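Local coordinates for HD domain-containing protein (Aquifex aeolicus, PDB 2HEK), which binds zinc in an HD domain and GDP at sites apart from it, and may act as a dGTP triphosphohydrolase, at residues E146-L149 with L150-I154; I354-R358 with Q359-K363. All coordinates share one frame; numbering follows the deposited sequence.

Contact 1 of 2, residues E146-L149 with L150-I154; sequences EEKL and LSEII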
loop_
_atom_site.group_PDB
_atom_site.type_symbol
_atom_site.label_atom_id
_atom_site.label_comp_id
_atom_site.label_asym_id
_atom_site.label_seq_id
_atom_site.Cartn_x
_atom_site.Cartn_y
_atom_site.Cartn_z
ATOM N N GLU A 146 -25.960 -14.137 25.828
ATOM C CA GLU A 146 -25.321 -14.756 24.671
ATOM C C GLU A 146 -25.709 -14.000 23.408
ATOM O O GLU A 146 -24.840 -13.650 22.614
ATOM C CB GLU A 146 -25.671 -16.247 24.559
ATOM C CG GLU A 146 -25.142 -16.970 23.286
ATOM C CD GLU A 146 -23.601 -17.130 23.183
ATOM O OE1 GLU A 146 -22.816 -16.485 23.933
ATOM O OE2 GLU A 146 -23.170 -17.913 22.306
ATOM N N GLU A 147 -27.003 -13.731 23.230
ATOM C CA GLU A 147 -27.448 -13.021 22.058
ATOM C C GLU A 147 -26.832 -11.626 22.011
ATOM O O GLU A 147 -26.505 -11.150 20.932
ATOM C CB GLU A 147 -28.945 -12.926 21.985
ATOM C CG GLU A 147 -29.658 -14.280 21.650
ATOM C CD GLU A 147 -31.188 -14.154 21.691
ATOM O OE1 GLU A 147 -31.699 -13.017 21.605
ATOM O OE2 GLU A 147 -31.897 -15.193 21.795
ATOM N N LYS A 148 -26.675 -10.987 23.169
ATOM C CA LYS A 148 -26.106 -9.638 23.213
ATOM C C LYS A 148 -24.635 -9.649 22.791
ATOM O O LYS A 148 -24.230 -8.804 22.000
ATOM C CB LYS A 148 -26.293 -8.964 24.584
ATOM C CG LYS A 148 -25.728 -7.522 24.667
ATOM C CD LYS A 148 -25.854 -6.981 26.083
ATOM C CE LYS A 148 -25.431 -5.522 26.203
ATOM N NZ LYS A 148 -25.628 -5.025 27.648
ATOM N N LEU A 149 -23.846 -10.599 23.292
ATOM C CA LEU A 149 -22.445 -10.703 22.864
ATOM C C LEU A 149 -22.351 -10.888 21.342
ATOM O O LEU A 149 -21.540 -10.240 20.672
ATOM C CB LEU A 149 -21.715 -11.866 23.578
ATOM C CG LEU A 149 -20.301 -12.227 23.105
ATOM C CD1 LEU A 149 -19.316 -11.054 23.339
ATOM C CD2 LEU A 149 -19.778 -13.483 23.791
ATOM N N LEU A 150 -23.165 -11.799 20.807
ATOM C CA LEU A 150 -23.092 -12.129 19.400
ATOM C C LEU A 150 -23.519 -10.942 18.581
ATOM O O LEU A 150 -22.893 -10.649 17.556
ATOM C CB LEU A 150 -23.943 -13.393 19.060
ATOM C CG LEU A 150 -23.478 -14.720 19.690
ATOM C CD1 LEU A 150 -24.322 -15.895 19.188
ATOM C CD2 LEU A 150 -21.991 -14.976 19.360
ATOM N N SER A 151 -24.563 -10.243 19.044
ATOM C CA SER A 151 -25.064 -9.073 18.342
ATOM C C SER A 151 -24.030 -7.935 18.330
ATOM O O SER A 151 -23.898 -7.238 17.318
ATOM C CB SER A 151 -26.349 -8.581 18.982
ATOM O OG SER A 151 -26.924 -7.604 18.153
ATOM N N GLU A 152 -23.291 -7.779 19.438
ATOM C CA GLU A 152 -22.190 -6.790 19.553
ATOM C C GLU A 152 -21.098 -7.041 18.507
ATOM O O GLU A 152 -20.499 -6.092 17.987
ATOM C CB GLU A 152 -21.534 -6.845 20.937
ATOM C CG GLU A 152 -22.315 -6.135 22.017
ATOM C CD GLU A 152 -21.658 -6.193 23.415
ATOM O OE1 GLU A 152 -20.550 -6.756 23.607
ATOM O OE2 GLU A 152 -22.303 -5.682 24.350
ATOM N N ILE A 153 -20.839 -8.317 18.219
ATOM C CA ILE A 153 -19.817 -8.677 17.242
ATOM C C ILE A 153 -20.128 -8.062 15.864
ATOM O O ILE A 153 -19.221 -7.637 15.154
ATOM C CB ILE A 153 -19.589 -10.204 17.178
ATOM C CG1 ILE A 153 -18.927 -10.690 18.485
ATOM C CG2 ILE A 153 -18.774 -10.613 15.885
ATOM C CD1 ILE A 153 -18.777 -12.235 18.596
ATOM N N ILE A 154 -21.402 -7.973 15.528
ATOM C CA ILE A 154 -21.843 -7.428 14.253
ATOM C C ILE A 154 -22.180 -5.935 14.277
ATOM O O ILE A 154 -21.728 -5.202 13.387
ATOM C CB ILE A 154 -23.047 -8.193 13.677
ATOM C CG1 ILE A 154 -22.677 -9.652 13.402
ATOM C CG2 ILE A 154 -23.520 -7.544 12.330
ATOM C CD1 ILE A 154 -23.956 -10.483 13.311
#

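Contact 2 of 2, residues I354-R358 with Q359-K363; sequences IYVDR and QLWEK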
loop_
_atom_site.group_PDB
_atom_site.type_symbol
_atom_site.label_atom_id
_atom_site.label_comp_id
_atom_site.label_asym_id
_atom_site.label_seq_id
_atom_site.Cartn_x
_atom_site.Cartn_y
_atom_site.Cartn_z
ATOM N N ILE A 354 -27.309 25.383 4.565
ATOM C CA ILE A 354 -28.498 25.946 3.883
ATOM C C ILE A 354 -28.258 25.853 2.387
ATOM O O ILE A 354 -27.204 26.247 1.886
ATOM C CB ILE A 354 -28.798 27.431 4.278
ATOM C CG1 ILE A 354 -29.023 27.553 5.787
ATOM C CG2 ILE A 354 -30.051 27.958 3.544
ATOM C CD1 ILE A 354 -29.127 29.018 6.294
ATOM N N TYR A 355 -29.237 25.318 1.687
ATOM C CA TYR A 355 -29.147 25.150 0.246
ATOM C C TYR A 355 -30.268 25.950 -0.412
ATOM O O TYR A 355 -31.383 25.975 0.114
ATOM C CB TYR A 355 -29.410 23.681 -0.092
ATOM C CG TYR A 355 -28.406 22.704 0.510
ATOM C CD1 TYR A 355 -28.701 22.022 1.674
ATOM C CD2 TYR A 355 -27.166 22.462 -0.115
ATOM C CE1 TYR A 355 -27.792 21.085 2.238
ATOM C CE2 TYR A 355 -26.256 21.526 0.429
ATOM C CZ TYR A 355 -26.582 20.857 1.609
ATOM O OH TYR A 355 -25.719 19.940 2.181
ATOM N N VAL A 356 -29.991 26.529 -1.578
ATOM C CA VAL A 356 -31.020 27.254 -2.335
ATOM C C VAL A 356 -31.083 26.857 -3.809
ATOM O O VAL A 356 -30.063 26.543 -4.424
ATOM C CB VAL A 356 -30.830 28.791 -2.243
ATOM C CG1 VAL A 356 -30.921 29.241 -0.817
ATOM C CG2 VAL A 356 -29.496 29.197 -2.807
ATOM N N ASP A 357 -32.295 26.873 -4.360
ATOM C CA ASP A 357 -32.516 26.745 -5.801
ATOM C C ASP A 357 -31.417 27.478 -6.558
ATOM O O ASP A 357 -31.117 28.628 -6.259
ATOM C CB ASP A 357 -33.889 27.322 -6.149
ATOM C CG ASP A 357 -34.322 27.008 -7.574
ATOM O OD1 ASP A 357 -35.392 26.372 -7.730
ATOM O OD2 ASP A 357 -33.598 27.392 -8.522
ATOM N N ARG A 358 -30.807 26.823 -7.538
ATOM C CA ARG A 358 -29.641 27.428 -8.203
ATOM C C ARG A 358 -29.947 28.731 -8.980
ATOM O O ARG A 358 -29.053 29.556 -9.196
ATOM C CB ARG A 358 -28.865 26.400 -9.050
ATOM C CG ARG A 358 -29.533 25.963 -10.345
ATOM C CD ARG A 358 -28.524 25.246 -11.237
ATOM N NE ARG A 358 -28.746 25.494 -12.665
ATOM C CZ ARG A 358 -27.797 25.408 -13.600
ATOM N NH1 ARG A 358 -26.546 25.097 -13.272
ATOM N NH2 ARG A 358 -28.095 25.642 -14.873
ATOM N N GLN A 359 -31.208 28.916 -9.370
ATOM C CA GLN A 359 -31.647 30.161 -10.022
ATOM C C GLN A 359 -31.557 31.368 -9.072
ATOM O O GLN A 359 -31.048 32.428 -9.450
ATOM C CB GLN A 359 -33.077 30.022 -10.564
ATOM C CG GLN A 359 -33.257 28.964 -11.653
ATOM C CD GLN A 359 -34.730 28.576 -11.875
ATOM O OE1 GLN A 359 -35.617 28.920 -11.078
ATOM N NE2 GLN A 359 -34.989 27.854 -12.961
ATOM N N LEU A 360 -32.030 31.186 -7.839
ATOM C CA LEU A 360 -32.044 32.234 -6.810
ATOM C C LEU A 360 -30.745 32.416 -6.021
ATOM O O LEU A 360 -30.681 33.236 -5.116
ATOM C CB LEU A 360 -33.149 31.942 -5.800
ATOM C CG LEU A 360 -34.558 31.588 -6.260
ATOM C CD1 LEU A 360 -35.385 31.372 -5.023
ATOM C CD2 LEU A 360 -35.188 32.673 -7.132
ATOM N N TRP A 361 -29.712 31.662 -6.355
ATOM C CA TRP A 361 -28.539 31.598 -5.498
ATOM C C TRP A 361 -27.774 32.919 -5.413
ATOM O O TRP A 361 -27.406 33.345 -4.326
ATOM C CB TRP A 361 -27.626 30.452 -5.927
ATOM C CG TRP A 361 -26.455 30.224 -5.025
ATOM C CD1 TRP A 361 -26.456 29.585 -3.815
ATOM C CD2 TRP A 361 -25.107 30.619 -5.267
ATOM N NE1 TRP A 361 -25.190 29.558 -3.290
ATOM C CE2 TRP A 361 -24.341 30.187 -4.161
ATOM C CE3 TRP A 361 -24.467 31.302 -6.314
ATOM C CZ2 TRP A 361 -22.962 30.414 -4.069
ATOM C CZ3 TRP A 361 -23.095 31.528 -6.226
ATOM C CH2 TRP A 361 -22.357 31.081 -5.108
ATOM N N GLU A 362 -27.534 33.560 -6.554
ATOM C CA GLU A 362 -26.851 34.854 -6.564
ATOM C C GLU A 362 -27.742 35.924 -5.950
ATOM O O GLU A 362 -27.249 36.830 -5.272
ATOM C CB GLU A 362 -26.396 35.250 -7.978
ATOM C CG GLU A 362 -24.930 34.882 -8.313
ATOM C CD GLU A 362 -23.885 35.765 -7.602
ATOM O OE1 GLU A 362 -24.197 36.931 -7.255
ATOM O OE2 GLU A 362 -22.740 35.295 -7.397
ATOM N N LYS A 363 -29.052 35.794 -6.169
ATOM C CA LYS A 363 -30.041 36.698 -5.585
ATOM C C LYS A 363 -30.069 36.601 -4.063
ATOM O O LYS A 363 -30.142 37.615 -3.376
ATOM C CB LYS A 363 -31.441 36.424 -6.144
ATOM C CG LYS A 363 -31.699 36.972 -7.547
ATOM C CD LYS A 363 -33.178 36.818 -7.922
ATOM C CE LYS A 363 -33.478 37.392 -9.301
ATOM N NZ LYS A 363 -34.919 37.230 -9.655
#

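Contact 1 of 2, residues E146-L149 with L150-I154
Helix 145-155 of the HD domain carries this contact, two successive turns in which E146 meets L150 and K148 meets E152. Four i to i+4 backbone hydrogen bonds join the turns. The tightest run from S151 N to E147 O and from E152 N to K148 O, both 2.9 Å, while I153 N to L149 O lengthens to 3.2 Å. On the buried side, L150 lays its CG against the carbonyl, 3.4 Å from E146 O. The E146 chain, with CG anti to the backbone N (chi1 175°) and a bend at chi2 (67°), brings OE2 to 3.9 Å from L150 CD1. E73 brings a like charge close to this oxygen, which may favour protonation of one carboxylate. Since L150 also packs on V71 and on I137 of helix 128-139, an alanine here would probably open a gap between this helix and those neighbours and leave the E146 carboxylate without the methyl it lies against. On another side, the aliphatic part of K148 passes obliquely by the E152 carboxylate, with K148 CE 3.6 Å from E152 OE2. The ammonium group itself stays farther off, K148 NZ lying 4.7 Å from that oxygen, and the other oxygen, E152 OE1, accepts a hydrogen bond from V196 N of strand 195-199. Elsewhere E147 makes a salt bridge to R136, and S151 OG bonds to the I137 carbonyl. The chemistry is divided: backbone bonds hold the turns together, leucine fills the inner side, and the opposite charges of K148 and E152 probably attract without a salt bridge.

Contact 2 of 2, residues I354-R358 with Q359-K363
The indole of W361 is met at its edge, in the ring plane, by V356 CG2, which lies 3.2 Å from W361 CD1, a close approach; K284, outside the two segments, adds a cation-pi contact. The other flat pair, the D357 carboxylate and the Q359 side-chain amide, is inclined by 35°, with D357 OD2 3.4 Å from Q359 CB. Both pairs belong to the turn where strand 349-356, the central strand of an antiparallel three-stranded sheet, gives way to helix 361-366. V356 and W361 cross at about a right angle, and with CG anti to its own backbone N the indole packs on L286, while its NE1 bonds to the carbonyl of T285, both on strand 284-289. This ties the start of the C-terminal helix to an edge strand. The turn itself is closed from D357. D357 O receives a weak, strongly bent bond from L360 N at 3.1 Å, the N-H...O angle being 122°. The D357 side chain reaches forward past R358, an Asx turn in which Q359 N donates at 155° to the anti lone pair of D357 OD2, the N and O atoms 3.0 Å apart.

In the fold
Contacts 1 and 2 both join residues close in sequence, one within a helix, the other where a strand turns into a helix. Their centres lie about 48 Å apart, on opposite sides of the chain's centre, their nearest atoms about 28 Å. Contact 1 lies in the neighbourhood of the metal centre, the S151 side chain about 13 Å from the zinc ion and that of I153 about 9 Å from that of the zinc ligand D161. Contact 2 borders a GDP site, the W361 side chain about 8 Å from the nucleotide and that of R358 about 6 Å from that of R280. H54 and D85 also bind the zinc, and H282 this GDP; both contacts belong to the surroundings.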